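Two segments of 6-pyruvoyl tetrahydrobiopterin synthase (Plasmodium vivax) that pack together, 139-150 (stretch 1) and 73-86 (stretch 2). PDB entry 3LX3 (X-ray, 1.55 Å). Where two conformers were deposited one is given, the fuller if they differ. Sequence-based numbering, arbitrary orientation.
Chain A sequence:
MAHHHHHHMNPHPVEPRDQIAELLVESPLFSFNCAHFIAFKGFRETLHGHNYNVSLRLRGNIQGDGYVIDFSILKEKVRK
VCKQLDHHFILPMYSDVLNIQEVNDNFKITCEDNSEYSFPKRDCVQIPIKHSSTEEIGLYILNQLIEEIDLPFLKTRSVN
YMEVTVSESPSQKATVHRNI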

ATOM      1  N   LEU A 139       7.225  20.308  12.980  1.00 18.87           N
ATOM      2  CA  LEU A 139       6.826  21.485  13.742  1.00 18.22           C
ATOM      3  C   LEU A 139       6.610  22.707  12.846  1.00 19.78           C
ATOM      4  O   LEU A 139       5.649  23.438  13.011  1.00 21.45           O
ATOM      5  CB  LEU A 139       7.832  21.831  14.871  1.00 22.15           C
ATOM      6  CG  LEU A 139       7.902  21.013  16.148  1.00 28.01           C
ATOM      7  CD1 LEU A 139       9.028  21.612  17.018  1.00 31.75           C
ATOM      8  CD2 LEU A 139       6.569  21.035  16.931  1.00 29.71           C
ATOM      9  N   TYR A 140       7.536  22.916  11.904  1.00 19.72           N
ATOM     10  CA  TYR A 140       7.453  24.026  10.985  1.00 19.04           C
ATOM     11  C   TYR A 140       6.168  23.911  10.149  1.00 19.06           C
ATOM     12  O   TYR A 140       5.423  24.888   9.990  1.00 20.46           O
ATOM     13  CB  TYR A 140       8.693  24.050  10.065  1.00 18.91           C
ATOM     14  CG  TYR A 140       8.529  25.032   8.957  1.00 18.10           C
ATOM     15  CD1 TYR A 140       8.626  26.382   9.200  1.00 21.93           C
ATOM     16  CD2 TYR A 140       8.265  24.599   7.658  1.00 18.93           C
ATOM     17  CE1 TYR A 140       8.461  27.301   8.190  1.00 20.46           C
ATOM     18  CE2 TYR A 140       8.094  25.517   6.643  1.00 21.42           C
ATOM     19  CZ  TYR A 140       8.204  26.858   6.915  1.00 20.66           C
ATOM     20  OH  TYR A 140       8.025  27.782   5.905  1.00 25.98           O
ATOM     21  N   ILE A 141       5.919  22.711   9.624  1.00 18.06           N
ATOM     22  CA  ILE A 141       4.745  22.505   8.754  1.00 18.43           C
ATOM     23  C   ILE A 141       3.459  22.706   9.526  1.00 19.26           C
ATOM     24  O   ILE A 141       2.503  23.316   9.003  1.00 20.65           O
ATOM     25  CB  ILE A 141       4.793  21.153   8.071  1.00 19.29           C
ATOM     26  CG1 ILE A 141       5.919  21.160   7.045  1.00 21.81           C
ATOM     27  CG2 ILE A 141       3.442  20.793   7.412  1.00 19.55           C
ATOM     28  CD1 ILE A 141       6.089  19.901   6.295  1.00 21.23           C
ATOM     29  N   LEU A 142       3.405  22.195  10.741  1.00 18.09           N
ATOM     30  CA  LEU A 142       2.218  22.392  11.572  1.00 19.72           C
ATOM     31  C   LEU A 142       1.908  23.880  11.751  1.00 21.77           C
ATOM     32  O   LEU A 142       0.764  24.323  11.598  1.00 20.86           O
ATOM     33  CB  LEU A 142       2.403  21.743  12.952  1.00 18.57           C
ATOM     34  CG  LEU A 142       1.287  21.930  13.985  1.00 20.94           C
ATOM     35  CD1 LEU A 142      -0.012  21.339  13.456  1.00 23.15           C
ATOM     36  CD2 LEU A 142       1.706  21.277  15.297  1.00 22.43           C
ATOM     37  N   ASN A 143       2.933  24.660  12.109  1.00 20.82           N
ATOM     38  CA  ASN A 143       2.740  26.088  12.282  1.00 24.23           C
ATOM     39  C   ASN A 143       2.268  26.756  10.984  1.00 22.89           C
ATOM     40  O   ASN A 143       1.330  27.566  10.985  1.00 23.30           O
ATOM     41  CB  ASN A 143       4.030  26.747  12.763  0.50 23.43           C
ATOM     42  CG  ASN A 143       3.826  28.191  13.142  0.50 27.51           C
ATOM     43  OD1 ASN A 143       3.156  28.486  14.120  0.50 26.83           O
ATOM     44  ND2 ASN A 143       4.408  29.097  12.368  0.50 30.39           N
ATOM     45  N   GLN A 144       2.880  26.397   9.875  1.00 21.45           N
ATOM     46  CA  GLN A 144       2.518  26.962   8.567  1.00 21.19           C
ATOM     47  C   GLN A 144       1.098  26.600   8.188  1.00 24.69           C
ATOM     48  O   GLN A 144       0.372  27.427   7.623  1.00 26.08           O
ATOM     49  CB  GLN A 144       3.473  26.510   7.470  1.00 24.46           C
ATOM     50  CG  GLN A 144       4.851  27.096   7.531  1.00 23.88           C
ATOM     51  CD  GLN A 144       4.863  28.610   7.467  1.00 28.46           C
ATOM     52  OE1 GLN A 144       5.248  29.287   8.417  1.00 36.03           O
ATOM     53  NE2 GLN A 144       4.368  29.133   6.377  1.00 31.66           N
ATOM     54  N   LEU A 145       0.693  25.374   8.500  1.00 21.70           N
ATOM     55  CA  LEU A 145      -0.668  24.927   8.148  1.00 21.61           C
ATOM     56  C   LEU A 145      -1.744  25.644   8.925  1.00 24.21           C
ATOM     57  O   LEU A 145      -2.812  25.993   8.386  1.00 24.66           O
ATOM     58  CB  LEU A 145      -0.828  23.411   8.321  1.00 24.57           C
ATOM     59  CG  LEU A 145      -0.346  22.552   7.170  1.00 27.70           C
ATOM     60  CD1 LEU A 145      -0.448  21.056   7.541  1.00 27.48           C
ATOM     61  CD2 LEU A 145      -1.206  22.879   5.892  1.00 28.50           C
ATOM     62  N   ILE A 146      -1.499  25.869  10.208  1.00 22.77           N
ATOM     63  CA  ILE A 146      -2.455  26.578  11.005  1.00 23.52           C
ATOM     64  C   ILE A 146      -2.578  28.006  10.468  1.00 27.43           C
ATOM     65  O   ILE A 146      -3.682  28.529  10.363  1.00 26.60           O
ATOM     66  CB  ILE A 146      -2.075  26.522  12.508  1.00 24.29           C
ATOM     67  CG1 ILE A 146      -2.317  25.105  13.036  1.00 24.54           C
ATOM     68  CG2 ILE A 146      -2.840  27.586  13.304  1.00 25.61           C
ATOM     69  CD1 ILE A 146      -1.594  24.825  14.324  1.00 22.70           C
ATOM     70  N   GLU A 147      -1.456  28.616  10.085  1.00 25.63           N
ATOM     71  CA  GLU A 147      -1.493  29.963   9.490  1.00 28.79           C
ATOM     72  C   GLU A 147      -2.261  30.007   8.166  1.00 29.29           C
ATOM     73  O   GLU A 147      -3.050  30.922   7.916  1.00 30.54           O
ATOM     74  CB  GLU A 147      -0.078  30.530   9.279  1.00 32.13           C
ATOM     75  CG  GLU A 147       0.665  30.896  10.556  1.00 43.69           C
ATOM     76  CD  GLU A 147       1.886  31.804  10.303  1.00 53.89           C
ATOM     77  OE1 GLU A 147       1.844  32.634   9.360  1.00 59.78           O
ATOM     78  OE2 GLU A 147       2.873  31.697  11.063  1.00 57.85           O
ATOM     79  N   GLU A 148      -2.029  29.008   7.325  1.00 26.99           N
ATOM     80  CA  GLU A 148      -2.640  28.967   5.989  1.00 27.83           C
ATOM     81  C   GLU A 148      -4.121  28.655   6.005  1.00 29.23           C
ATOM     82  O   GLU A 148      -4.877  29.239   5.211  1.00 29.85           O
ATOM     83  CB  GLU A 148      -1.927  27.948   5.093  1.00 27.74           C
ATOM     84  CG  GLU A 148      -0.502  28.342   4.737  1.00 33.87           C
ATOM     85  CD  GLU A 148      -0.405  29.337   3.594  1.00 37.21           C
ATOM     86  OE1 GLU A 148      -1.448  29.781   3.070  1.00 37.06           O
ATOM     87  OE2 GLU A 148       0.750  29.638   3.203  1.00 47.54           O
ATOM     88  N   ILE A 149      -4.543  27.728   6.864  1.00 27.43           N
ATOM     89  CA  ILE A 149      -5.987  27.449   7.025  1.00 25.67           C
ATOM     90  C   ILE A 149      -6.690  28.587   7.755  1.00 29.19           C
ATOM     91  O   ILE A 149      -7.860  28.893   7.447  1.00 30.43           O
ATOM     92  CB  ILE A 149      -6.242  26.080   7.703  1.00 24.88           C
ATOM     93  CG1 ILE A 149      -5.599  24.965   6.877  1.00 25.78           C
ATOM     94  CG2 ILE A 149      -7.775  25.811   7.846  1.00 25.92           C
ATOM     95  CD1 ILE A 149      -5.475  23.583   7.581  1.00 26.22           C
ATOM     96  N   ASP A 150      -5.948  29.193   8.689  1.00 29.27           N
ATOM     97  CA  ASP A 150      -6.310  30.372   9.487  1.00 30.58           C
ATOM     98  C   ASP A 150      -6.904  29.952  10.827  1.00 29.91           C
ATOM     99  O   ASP A 150      -7.900  29.228  10.866  1.00 29.97           O
ATOM    100  CB  ASP A 150      -7.295  31.293   8.759  1.00 32.21           C
ATOM    101  CG  ASP A 150      -7.545  32.579   9.517  1.00 39.12           C
ATOM    102  OD1 ASP A 150      -6.621  33.438   9.622  1.00 38.30           O
ATOM    103  OD2 ASP A 150      -8.669  32.716  10.028  1.00 40.02           O
TER
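Stretch 2 (73-86) ILKEKVRKVCKQLD

Residues Ile73 to Leu85 continue a helix that begins earlier in the chain, and Asp86 is the first residue after it to leave helical phi/psi. Its axis approaches that of helix 139-149 to 9.5 Å, and the two N-to-C directions make an angle of 129°, so the helices cross obliquely, 51° from antiparallel. CA atoms come nearest at Glu148 and Lys77 (6.2 Å) and at Leu145 and Val78 (6.7 Å).

Val81, chi1 t, points toward stretch 1 and enters the hole formed by Ile141, Gln144, Leu145 and Glu148; its CG2 lies 3.7 Å from Leu145 CD2 and its CG1 4.2 Å from Ile141 CG2. Leu85 (m, t) extends this apolar seam, with CD1 3.9 Å from Ile141 CD1, while at the other end Leu74 CD2 meets Ile149 CD1 at 4.0 Å.

Glu148 is the reciprocal knob, set among Lys77, Lys80, Val81 and Gln84. Its m, m rotamer folds the chain so that the carboxylate reaches Lys80, whose fully extended all-t side chain brings NZ within 2.9 Å of Glu148 OE1 in a salt bridge. Gln84 NE2 adds a weak hydrogen bond to Glu148 OE2 (3.4 Å). Lys77 bends at chi1 and chi2 (both m), then extends, placing CE 3.5 Å from Glu148 O; a water accepts from its NZ and donates to Glu148 O and OE1.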

ATOM      1  N   ILE A  73     -10.720  22.067   1.626  1.00 22.61           N
ATOM      2  CA  ILE A  73      -9.941  23.176   2.169  1.00 25.12           C
ATOM      3  C   ILE A  73      -8.652  22.634   2.760  1.00 23.72           C
ATOM      4  O   ILE A  73      -7.563  23.179   2.532  1.00 25.28           O
ATOM      5  CB  ILE A  73     -10.747  23.947   3.278  1.00 26.57           C
ATOM      6  CG1 ILE A  73     -12.022  24.532   2.683  1.00 30.36           C
ATOM      7  CG2 ILE A  73      -9.893  25.043   3.905  1.00 28.44           C
ATOM      8  CD1 ILE A  73     -12.987  25.114   3.748  1.00 32.43           C
ATOM      9  N   LEU A  74      -8.761  21.549   3.529  1.00 21.54           N
ATOM     10  CA  LEU A  74      -7.582  20.922   4.138  1.00 21.56           C
ATOM     11  C   LEU A  74      -6.588  20.501   3.074  1.00 23.17           C
ATOM     12  O   LEU A  74      -5.390  20.781   3.182  1.00 23.89           O
ATOM     13  CB  LEU A  74      -7.946  19.701   4.996  1.00 20.43           C
ATOM     14  CG  LEU A  74      -8.995  19.972   6.072  1.00 18.90           C
ATOM     15  CD1 LEU A  74      -9.178  18.729   6.957  1.00 19.95           C
ATOM     16  CD2 LEU A  74      -8.642  21.227   6.925  1.00 20.48           C
ATOM     17  N   LYS A  75      -7.080  19.855   2.029  1.00 20.94           N
ATOM     18  CA  LYS A  75      -6.211  19.376   0.989  1.00 21.47           C
ATOM     19  C   LYS A  75      -5.520  20.528   0.267  1.00 21.85           C
ATOM     20  O   LYS A  75      -4.331  20.441  -0.046  1.00 22.84           O
ATOM     21  CB  LYS A  75      -6.976  18.516   0.009  1.00 25.07           C
ATOM     22  CG  LYS A  75      -7.410  17.150   0.578  1.00 30.20           C
ATOM     23  CD  LYS A  75      -8.090  16.304  -0.498  1.00 33.51           C
ATOM     24  CE  LYS A  75      -8.051  14.813  -0.173  1.00 40.61           C
ATOM     25  NZ  LYS A  75      -8.867  13.986  -1.163  1.00 37.35           N
ATOM     26  N   GLU A  76      -6.289  21.575  -0.023  1.00 23.17           N
ATOM     27  CA  GLU A  76      -5.762  22.744  -0.750  1.00 24.46           C
ATOM     28  C   GLU A  76      -4.603  23.351   0.019  1.00 25.70           C
ATOM     29  O   GLU A  76      -3.546  23.617  -0.552  1.00 24.50           O
ATOM     30  CB  GLU A  76      -6.860  23.783  -0.968  1.00 29.15           C
ATOM     31  CG  GLU A  76      -6.394  25.058  -1.636  1.00 38.70           C
ATOM     32  CD  GLU A  76      -7.509  26.069  -1.751  1.00 51.24           C
ATOM     33  OE1 GLU A  76      -8.643  25.660  -2.087  1.00 55.63           O
ATOM     34  OE2 GLU A  76      -7.250  27.266  -1.494  1.00 57.40           O
ATOM     35  N   LYS A  77      -4.808  23.521   1.328  1.00 24.44           N
ATOM     36  CA  LYS A  77      -3.799  24.167   2.169  1.00 25.06           C
ATOM     37  C   LYS A  77      -2.587  23.276   2.421  1.00 24.55           C
ATOM     38  O   LYS A  77      -1.451  23.781   2.378  1.00 24.34           O
ATOM     39  CB  LYS A  77      -4.387  24.664   3.475  1.00 26.19           C
ATOM     40  CG  LYS A  77      -5.500  25.691   3.275  1.00 29.08           C
ATOM     41  CD  LYS A  77      -5.096  26.879   2.407  1.00 35.00           C
ATOM     42  CE  LYS A  77      -6.260  27.857   2.265  1.00 37.18           C
ATOM     43  NZ  LYS A  77      -5.892  28.873   1.259  1.00 44.28           N
ATOM     44  N   VAL A  78      -2.779  21.959   2.621  1.00 21.63           N
ATOM     45  CA  VAL A  78      -1.616  21.044   2.715  1.00 21.30           C
ATOM     46  C   VAL A  78      -0.799  21.053   1.409  1.00 23.66           C
ATOM     47  O   VAL A  78       0.424  21.138   1.438  1.00 22.89           O
ATOM     48  CB  VAL A  78      -2.013  19.594   3.096  1.00 22.06           C
ATOM     49  CG1 VAL A  78      -0.790  18.649   3.038  1.00 23.79           C
ATOM     50  CG2 VAL A  78      -2.702  19.569   4.503  1.00 22.96           C
ATOM     51  N   ARG A  79      -1.471  20.996   0.260  1.00 21.97           N
ATOM     52  CA  ARG A  79      -0.753  21.030  -1.017  0.60 23.35           C
ATOM     53  C   ARG A  79       0.036  22.335  -1.149  1.00 23.61           C
ATOM     54  O   ARG A  79       1.166  22.323  -1.613  1.00 22.74           O
ATOM     55  CB  ARG A  79      -1.700  20.878  -2.214  0.60 25.32           C
ATOM     56  CG  ARG A  79      -2.353  19.503  -2.356  0.60 28.00           C
ATOM     57  CD  ARG A  79      -3.271  19.401  -3.602  0.60 33.77           C
ATOM     58  NE  ARG A  79      -3.762  20.700  -4.101  0.60 41.07           N
ATOM     59  CZ  ARG A  79      -5.026  21.151  -4.078  0.60 40.67           C
ATOM     60  NH1 ARG A  79      -6.053  20.441  -3.564  0.60 32.38           N
ATOM     61  NH2 ARG A  79      -5.268  22.360  -4.588  0.60 41.56           N
ATOM     62  N   LYS A  80      -0.566  23.455  -0.765  1.00 23.62           N
ATOM     63  CA  LYS A  80       0.105  24.759  -0.852  1.00 22.98           C
ATOM     64  C   LYS A  80       1.418  24.780  -0.042  1.00 24.84           C
ATOM     65  O   LYS A  80       2.475  25.209  -0.546  1.00 23.68           O
ATOM     66  CB  LYS A  80      -0.833  25.865  -0.369  1.00 25.41           C
ATOM     67  CG  LYS A  80      -0.216  27.249  -0.464  1.00 29.47           C
ATOM     68  CD  LYS A  80      -1.201  28.344  -0.067  1.00 34.75           C
ATOM     69  CE  LYS A  80      -0.590  29.712  -0.373  1.00 39.87           C
ATOM     70  NZ  LYS A  80      -1.301  30.821   0.314  1.00 46.18           N
ATOM     71  N   VAL A  81       1.356  24.318   1.205  1.00 22.52           N
ATOM     72  CA  VAL A  81       2.544  24.288   2.086  1.00 24.65           C
ATOM     73  C   VAL A  81       3.578  23.356   1.512  1.00 24.71           C
ATOM     74  O   VAL A  81       4.748  23.714   1.389  1.00 24.98           O
ATOM     75  CB  VAL A  81       2.189  23.900   3.525  1.00 25.48           C
ATOM     76  CG1 VAL A  81       3.437  23.706   4.393  1.00 28.57           C
ATOM     77  CG2 VAL A  81       1.310  24.977   4.119  1.00 27.24           C
ATOM     78  N   CYS A  82       3.159  22.168   1.110  1.00 23.68           N
ATOM     79  CA  CYS A  82       4.096  21.224   0.457  1.00 24.15           C
ATOM     80  C   CYS A  82       4.777  21.804  -0.766  1.00 25.94           C
ATOM     81  O   CYS A  82       5.984  21.630  -0.958  1.00 24.07           O
ATOM     82  CB  CYS A  82       3.397  19.918   0.050  1.00 25.79           C
ATOM     83  SG  CYS A  82       2.934  18.830   1.370  1.00 27.82           S
ATOM     84  N   LYS A  83       4.031  22.533  -1.587  1.00 24.23           N
ATOM     85  CA  LYS A  83       4.556  23.046  -2.825  1.00 24.25           C
ATOM     86  C   LYS A  83       5.652  24.076  -2.548  1.00 22.55           C
ATOM     87  O   LYS A  83       6.595  24.171  -3.370  1.00 25.94           O
ATOM     88  CB  LYS A  83       3.418  23.610  -3.688  1.00 25.51           C
ATOM     89  CG  LYS A  83       3.836  24.206  -5.019  1.00 35.62           C
ATOM     90  CD  LYS A  83       4.320  23.180  -6.033  1.00 44.64           C
ATOM     91  CE  LYS A  83       4.626  23.895  -7.372  1.00 52.00           C
ATOM     92  NZ  LYS A  83       5.437  23.083  -8.340  1.00 55.98           N
ATOM     93  N   GLN A  84       5.577  24.808  -1.431  1.00 22.53           N
ATOM     94  CA  GLN A  84       6.593  25.784  -1.103  1.00 23.44           C
ATOM     95  C   GLN A  84       7.939  25.132  -0.841  1.00 23.70           C
ATOM     96  O   GLN A  84       8.992  25.685  -1.159  1.00 24.81           O
ATOM     97  CB  GLN A  84       6.179  26.604   0.118  1.00 26.76           C
ATOM     98  CG  GLN A  84       4.923  27.440  -0.142  1.00 31.18           C
ATOM     99  CD  GLN A  84       4.278  27.967   1.145  1.00 44.51           C
ATOM    100  OE1 GLN A  84       4.712  27.647   2.271  1.00 43.62           O
ATOM    101  NE2 GLN A  84       3.231  28.781   0.981  1.00 49.67           N
ATOM    102  N   LEU A  85       7.907  23.940  -0.258  1.00 20.85           N
ATOM    103  CA  LEU A  85       9.142  23.217   0.048  1.00 20.01           C
ATOM    104  C   LEU A  85       9.672  22.405  -1.124  1.00 17.69           C
ATOM    105  O   LEU A  85      10.892  22.296  -1.355  1.00 17.42           O
ATOM    106  CB  LEU A  85       8.910  22.290   1.221  1.00 19.67           C
ATOM    107  CG  LEU A  85       8.487  22.947   2.540  1.00 22.48           C
ATOM    108  CD1 LEU A  85       7.845  21.926   3.482  1.00 26.74           C
ATOM    109  CD2 LEU A  85       9.703  23.533   3.126  1.00 28.46           C
ATOM    110  N   ASP A  86       8.752  21.829  -1.881  1.00 17.96           N
ATOM    111  CA  ASP A  86       9.080  20.865  -2.919  1.00 17.72           C
ATOM    112  C   ASP A  86      10.140  21.363  -3.890  1.00 16.79           C
ATOM    113  O   ASP A  86      10.123  22.532  -4.309  1.00 17.96           O
ATOM    114  CB  ASP A  86       7.809  20.553  -3.709  1.00 18.86           C
ATOM    115  CG  ASP A  86       8.006  19.498  -4.784  1.00 25.99           C
ATOM    116  OD1 ASP A  86       7.656  19.784  -5.966  1.00 31.27           O
ATOM    117  OD2 ASP A  86       8.529  18.404  -4.525  1.00 19.49           O
TER
HETATM  118  O   HOH W   1      -4.038  30.201   2.750  1.00 45.61           O
HETATM  119  O   HOH W   2       7.851  27.055   3.363  0.50 27.10           O